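Local coordinates for DNA-binding response regulator, merR family (PDB 3CNB), which probably binds DNA as a two-component response regulator, its receiver domain, the part crystallised here, likely relaying a phosphorylation signal to a MerR-type DNA-binding region, at residues G47-L50 and H51-K54. Sequence-based numbering, arbitrary orientation.
Sequences GDLL and HTVK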
# COMPACT_ATOMS: atom_id res chain seq x y z
N GLY A 47 6.32 -4.98 -9.24
CA GLY A 47 6.30 -6.44 -9.42
C GLY A 47 7.50 -7.12 -8.79
O GLY A 47 7.38 -8.15 -8.13
N ASP A 48 8.65 -6.48 -8.97
CA ASP A 48 9.93 -7.03 -8.60
C ASP A 48 10.12 -6.97 -7.09
O ASP A 48 10.42 -8.00 -6.46
CB ASP A 48 11.04 -6.26 -9.35
CG ASP A 48 12.43 -6.75 -9.03
OD1 ASP A 48 12.61 -7.95 -8.76
OD2 ASP A 48 13.36 -5.92 -9.02
N LEU A 49 9.89 -5.79 -6.52
CA LEU A 49 10.06 -5.54 -5.09
C LEU A 49 9.05 -6.29 -4.21
O LEU A 49 9.36 -6.64 -3.08
CB LEU A 49 10.06 -4.05 -4.80
CG LEU A 49 11.44 -3.35 -4.81
CD1 LEU A 49 12.28 -3.72 -6.00
CD2 LEU A 49 11.29 -1.84 -4.72
N LEU A 50 7.86 -6.59 -4.75
CA LEU A 50 6.94 -7.53 -4.09
C LEU A 50 7.67 -8.77 -3.58
O LEU A 50 7.42 -9.23 -2.48
CB LEU A 50 5.88 -8.00 -5.08
CG LEU A 50 4.39 -8.13 -4.74
CD1 LEU A 50 3.76 -9.13 -5.66
CD2 LEU A 50 4.10 -8.48 -3.29
N HIS A 51 8.55 -9.31 -4.42
CA HIS A 51 9.30 -10.52 -4.06
C HIS A 51 10.54 -10.22 -3.24
O HIS A 51 10.79 -10.89 -2.24
CB HIS A 51 9.64 -11.30 -5.33
CG HIS A 51 8.43 -11.75 -6.08
ND1 HIS A 51 7.77 -12.92 -5.78
CD2 HIS A 51 7.74 -11.18 -7.10
CE1 HIS A 51 6.73 -13.05 -6.58
NE2 HIS A 51 6.69 -12.01 -7.39
N THR A 52 11.33 -9.23 -3.65
CA THR A 52 12.67 -9.05 -3.07
C THR A 52 12.68 -8.39 -1.67
O THR A 52 13.58 -8.61 -0.87
CB THR A 52 13.62 -8.27 -4.00
OG1 THR A 52 13.10 -6.96 -4.23
CG2 THR A 52 13.77 -8.98 -5.33
N VAL A 53 11.66 -7.58 -1.41
CA VAL A 53 11.54 -6.84 -0.16
C VAL A 53 10.75 -7.69 0.84
O VAL A 53 10.92 -7.55 2.05
CB VAL A 53 10.87 -5.45 -0.46
CG1 VAL A 53 10.27 -4.81 0.76
CG2 VAL A 53 11.88 -4.52 -1.16
N LYS A 54 9.93 -8.61 0.31
CA LYS A 54 9.01 -9.44 1.10
C LYS A 54 8.22 -8.60 2.12
O LYS A 54 8.39 -8.79 3.32
CB LYS A 54 9.74 -10.59 1.80
CG LYS A 54 10.46 -11.57 0.88
CD LYS A 54 11.79 -12.04 1.48
CE LYS A 54 11.58 -13.12 2.54
NZ LYS A 54 12.88 -13.64 3.07
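D48 O receives two backbone N-H groups from the last turn of helix 43-52. T52 N bonds to D48 O at 3.2 Å, the regular i to i+4 bond of an alpha helix, whereas H51 N, 3.1 Å from D48 O, comes from above the carbonyl plane with a more bent N-H...O angle of 138°. The i+3 and i+4 donors thus share D48 O, as often happens in the last turn of a helix. One residue on, V53 N bonds to L49 O at 3.0 Å, and then K54 leaves helical geometry with a positive phi of 46°.

The apolar contact is made by L49 and V53, one turn apart. CG2 of V53 lies beside its own backbone N, a position that turns it back along the helix to within 3.9 Å of L49 CG. The parallel sheet flanked by helices is the CheY-like receiver fold, and helix 43-52 is the crossover between strands 36-40 and 57-61. Branched aliphatic L49 and V53 suit the side facing edge strand 36-40, where they touch A40 and K38 respectively. L50, buried like V53, packs instead on R75 of helix 69-77 and on T82 and I85.

Polar side chains take the more open positions. OG1 of T52 sits between its backbone N and carbonyl carbon (chi1 62°), which turns it back over the preceding turn, 3.5 Å from L49 CA and 3.8 Å from L49 CD1. T52 is exposed and D48 partly so; hydroxyl and carboxylate can face water while methyl CG2 of T52 rests 3.8 Å from D48 OD1. H51, which also touches R75, brings its CD2 edge within 3.2 Å of G47 O, near the ring plane, pointing a C-H probably somewhat polarised by the ring nitrogens at that oxygen.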